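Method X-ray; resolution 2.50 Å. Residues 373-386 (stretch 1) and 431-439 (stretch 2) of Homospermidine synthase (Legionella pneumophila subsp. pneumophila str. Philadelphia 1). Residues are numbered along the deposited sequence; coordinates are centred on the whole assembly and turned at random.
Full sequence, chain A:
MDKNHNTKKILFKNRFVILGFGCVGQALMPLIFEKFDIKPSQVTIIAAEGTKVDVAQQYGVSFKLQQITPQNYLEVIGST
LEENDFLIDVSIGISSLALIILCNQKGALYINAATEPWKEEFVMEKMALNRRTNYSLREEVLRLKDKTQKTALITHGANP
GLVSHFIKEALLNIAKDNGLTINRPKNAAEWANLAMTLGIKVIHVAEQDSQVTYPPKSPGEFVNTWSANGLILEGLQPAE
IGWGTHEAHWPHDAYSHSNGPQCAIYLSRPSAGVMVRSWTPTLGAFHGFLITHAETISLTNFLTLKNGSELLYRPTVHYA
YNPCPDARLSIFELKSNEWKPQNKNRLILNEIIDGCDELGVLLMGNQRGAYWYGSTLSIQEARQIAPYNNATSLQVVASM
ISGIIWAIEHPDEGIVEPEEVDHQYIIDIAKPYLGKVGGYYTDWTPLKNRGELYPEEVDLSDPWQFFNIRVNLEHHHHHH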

# COMPACT_ATOMS: atom_id res chain seq x y z
N TYR A 373 -23.52 11.62 -1.68
CA TYR A 373 -24.57 11.00 -2.47
C TYR A 373 -23.90 10.18 -3.55
O TYR A 373 -23.03 10.68 -4.26
CB TYR A 373 -25.47 12.07 -3.09
CG TYR A 373 -26.64 11.49 -3.82
CD1 TYR A 373 -26.51 11.03 -5.13
CD2 TYR A 373 -27.89 11.37 -3.21
CE1 TYR A 373 -27.57 10.47 -5.80
CE2 TYR A 373 -28.97 10.80 -3.87
CZ TYR A 373 -28.81 10.36 -5.17
OH TYR A 373 -29.87 9.83 -5.87
N GLY A 374 -24.30 8.91 -3.67
CA GLY A 374 -23.70 8.05 -4.67
C GLY A 374 -24.21 6.63 -4.72
O GLY A 374 -25.29 6.31 -4.19
N SER A 375 -23.43 5.76 -5.36
CA SER A 375 -23.78 4.36 -5.52
C SER A 375 -22.88 3.41 -4.76
O SER A 375 -21.66 3.51 -4.82
CB SER A 375 -23.75 3.98 -7.00
OG SER A 375 -23.53 2.59 -7.18
N THR A 376 -23.49 2.48 -4.03
CA THR A 376 -22.75 1.48 -3.29
C THR A 376 -23.22 0.17 -3.87
O THR A 376 -24.28 -0.33 -3.51
CB THR A 376 -23.07 1.50 -1.80
OG1 THR A 376 -22.84 2.82 -1.28
CG2 THR A 376 -22.18 0.51 -1.06
N LEU A 377 -22.44 -0.38 -4.80
CA LEU A 377 -22.78 -1.63 -5.46
C LEU A 377 -21.79 -2.72 -5.07
O LEU A 377 -20.58 -2.53 -5.16
CB LEU A 377 -22.76 -1.46 -6.98
CG LEU A 377 -22.95 -2.73 -7.83
CD1 LEU A 377 -24.36 -3.25 -7.62
CD2 LEU A 377 -22.70 -2.44 -9.31
N SER A 378 -22.31 -3.86 -4.64
CA SER A 378 -21.46 -4.98 -4.26
C SER A 378 -21.32 -5.88 -5.46
O SER A 378 -22.13 -5.82 -6.40
CB SER A 378 -22.09 -5.78 -3.12
OG SER A 378 -23.25 -6.44 -3.57
N ILE A 379 -20.30 -6.73 -5.43
CA ILE A 379 -20.04 -7.66 -6.52
C ILE A 379 -21.19 -8.67 -6.64
O ILE A 379 -21.55 -9.10 -7.74
CB ILE A 379 -18.69 -8.41 -6.31
CG1 ILE A 379 -18.42 -9.34 -7.50
CG2 ILE A 379 -18.71 -9.19 -4.99
CD1 ILE A 379 -18.22 -8.60 -8.80
N GLN A 380 -21.79 -9.04 -5.50
CA GLN A 380 -22.89 -10.00 -5.49
C GLN A 380 -24.11 -9.47 -6.25
O GLN A 380 -24.67 -10.15 -7.11
CB GLN A 380 -23.28 -10.37 -4.06
CG GLN A 380 -22.25 -11.24 -3.33
CD GLN A 380 -21.20 -10.43 -2.56
OE1 GLN A 380 -20.92 -9.28 -2.88
NE2 GLN A 380 -20.62 -11.04 -1.53
N GLU A 381 -24.52 -8.25 -5.94
CA GLU A 381 -25.66 -7.69 -6.63
C GLU A 381 -25.35 -7.48 -8.11
O GLU A 381 -26.20 -7.71 -8.98
CB GLU A 381 -26.10 -6.38 -5.96
CG GLU A 381 -27.16 -5.66 -6.74
CD GLU A 381 -28.03 -4.77 -5.88
OE1 GLU A 381 -27.66 -4.47 -4.71
OE2 GLU A 381 -29.11 -4.37 -6.38
N ALA A 382 -24.12 -7.06 -8.41
CA ALA A 382 -23.71 -6.82 -9.78
C ALA A 382 -23.75 -8.09 -10.62
O ALA A 382 -24.02 -8.04 -11.82
CB ALA A 382 -22.30 -6.23 -9.81
N ARG A 383 -23.48 -9.23 -10.00
CA ARG A 383 -23.49 -10.49 -10.72
C ARG A 383 -24.89 -11.02 -10.98
O ARG A 383 -25.12 -11.73 -11.96
CB ARG A 383 -22.66 -11.54 -9.98
CG ARG A 383 -21.19 -11.44 -10.26
CD ARG A 383 -20.35 -12.29 -9.33
NE ARG A 383 -18.93 -12.17 -9.67
CZ ARG A 383 -17.93 -12.50 -8.87
NH1 ARG A 383 -18.18 -12.97 -7.65
NH2 ARG A 383 -16.68 -12.36 -9.28
N GLN A 384 -25.83 -10.69 -10.11
CA GLN A 384 -27.18 -11.17 -10.35
C GLN A 384 -27.86 -10.25 -11.36
O GLN A 384 -28.82 -10.64 -12.02
CB GLN A 384 -27.98 -11.23 -9.04
CG GLN A 384 -28.27 -9.90 -8.42
CD GLN A 384 -29.25 -9.99 -7.26
OE1 GLN A 384 -29.02 -10.71 -6.28
NE2 GLN A 384 -30.36 -9.24 -7.35
N ILE A 385 -27.33 -9.03 -11.49
CA ILE A 385 -27.87 -8.02 -12.40
C ILE A 385 -27.36 -8.17 -13.84
O ILE A 385 -28.10 -7.94 -14.79
CB ILE A 385 -27.53 -6.59 -11.91
CG1 ILE A 385 -28.45 -6.21 -10.74
CG2 ILE A 385 -27.68 -5.59 -13.05
CD1 ILE A 385 -28.04 -4.92 -10.04
N ALA A 386 -26.10 -8.56 -13.99
CA ALA A 386 -25.52 -8.72 -15.32
C ALA A 386 -24.19 -9.47 -15.34
O ALA A 386 -23.36 -9.31 -14.44
CB ALA A 386 -25.34 -7.35 -15.96
N LYS A 431 -30.27 3.82 -12.01
CA LYS A 431 -30.55 3.42 -10.63
C LYS A 431 -30.70 1.92 -10.40
O LYS A 431 -30.21 1.39 -9.41
CB LYS A 431 -31.81 4.14 -10.14
CG LYS A 431 -31.75 4.62 -8.71
CD LYS A 431 -32.55 5.91 -8.52
CE LYS A 431 -32.37 6.51 -7.12
NZ LYS A 431 -33.01 7.85 -6.93
N PRO A 432 -31.38 1.21 -11.31
CA PRO A 432 -31.56 -0.24 -11.16
C PRO A 432 -30.27 -1.01 -11.34
O PRO A 432 -30.23 -2.22 -11.15
CB PRO A 432 -32.57 -0.58 -12.26
CG PRO A 432 -33.38 0.67 -12.36
CD PRO A 432 -32.31 1.74 -12.33
N TYR A 433 -29.21 -0.30 -11.70
CA TYR A 433 -27.91 -0.91 -11.94
C TYR A 433 -26.86 -0.48 -10.92
O TYR A 433 -25.73 -0.97 -10.95
CB TYR A 433 -27.42 -0.52 -13.33
CG TYR A 433 -28.17 -1.14 -14.48
CD1 TYR A 433 -27.95 -2.47 -14.83
CD2 TYR A 433 -29.08 -0.40 -15.23
CE1 TYR A 433 -28.61 -3.05 -15.91
CE2 TYR A 433 -29.76 -0.97 -16.32
CZ TYR A 433 -29.51 -2.30 -16.65
OH TYR A 433 -30.16 -2.88 -17.72
N LEU A 434 -27.23 0.42 -10.02
CA LEU A 434 -26.29 0.96 -9.04
C LEU A 434 -26.43 0.48 -7.60
O LEU A 434 -25.83 1.06 -6.69
CB LEU A 434 -26.35 2.49 -9.10
CG LEU A 434 -26.16 3.08 -10.51
CD1 LEU A 434 -26.28 4.60 -10.47
CD2 LEU A 434 -24.81 2.68 -11.03
N GLY A 435 -27.21 -0.57 -7.39
CA GLY A 435 -27.40 -1.09 -6.04
C GLY A 435 -28.11 -0.07 -5.18
O GLY A 435 -29.08 0.56 -5.62
N LYS A 436 -27.65 0.10 -3.95
CA LYS A 436 -28.26 1.08 -3.08
C LYS A 436 -27.65 2.44 -3.37
O LYS A 436 -26.44 2.62 -3.32
CB LYS A 436 -28.03 0.70 -1.61
CG LYS A 436 -26.59 0.46 -1.25
CD LYS A 436 -26.47 0.03 0.20
CE LYS A 436 -27.04 1.07 1.15
NZ LYS A 436 -26.66 0.79 2.57
N VAL A 437 -28.51 3.39 -3.72
CA VAL A 437 -28.10 4.75 -4.04
C VAL A 437 -28.88 5.75 -3.20
O VAL A 437 -30.09 5.62 -3.03
CB VAL A 437 -28.29 5.02 -5.57
CG1 VAL A 437 -29.44 4.18 -6.09
CG2 VAL A 437 -28.56 6.49 -5.83
N GLY A 438 -28.16 6.72 -2.64
CA GLY A 438 -28.78 7.74 -1.81
C GLY A 438 -27.78 8.70 -1.17
O GLY A 438 -26.57 8.64 -1.44
N GLY A 439 -28.29 9.59 -0.32
CA GLY A 439 -27.45 10.57 0.35
C GLY A 439 -27.19 10.22 1.81
O GLY A 439 -27.98 9.52 2.45
O HOH W 1 -25.38 3.88 -1.04

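The two stretches meet chiefly as neighbouring antiparallel strands, residues 373-378 and 436-439, whose axes approach to 4.8 Å with N-to-C directions 161° apart. Gly374 and Gly438 form a hydrogen-bonded pair, Gly374 N donating to Gly438 O (3.2 Å) and Gly438 N to Gly374 O (3.3 Å). Two residues along, Thr376 N donates to Lys436 O at 3.0 Å and a nearly straight 163°, whereas the return bond from Lys436 N to Thr376 O is weak (3.4 Å, 140°), so the ladder loosens where the second strand begins. Ser375-Val437, a non-hydrogen-bonded pair, lies between these two rungs, and Tyr373-Gly439, another, lies beyond the Gly374-Gly438 rung. Around these pairs alpha carbons turn toward carbonyls, giving CA-H...O contacts from Tyr373 CA to Gly438 O (3.3 Å) and from Val437 CA to Gly374 O (3.2 Å).

Polar side chains extend this backbone network. Ser375 OG donates to Leu434 O at 2.8 Å, tying the strand to the loop before its partner. A water donates to both Thr376 OG1 and Lys436 O, 2.8 Å from each, so that Lys436 O serves the water as well as Thr376 N. Beyond the strand, Ser378 OG caps the helix by accepting from Glu381 N (3.2 Å).

Apolar packing is more local. Tyr373 and Val437 share a sheet face with Ser375, and the tyrosine ring reaches back along the partner strand, with CZ 3.9 Å from Val437 CG2 and CD2 3.4 Å from Gly439 N. On the other face, Thr376 CB meets Lys436 CG at 3.7 Å. From the helix that follows the first strand, Ile385 points toward the 3-10 segment, its CG2 3.6 Å from Tyr433 CD1 and its CD1 3.6 Å from Pro432 O.

Gly435 packs closely against the end of the first strand: its positive phi favours glycine, and an ideal CB would lie 2.8 Å from Thr376 O, a clash.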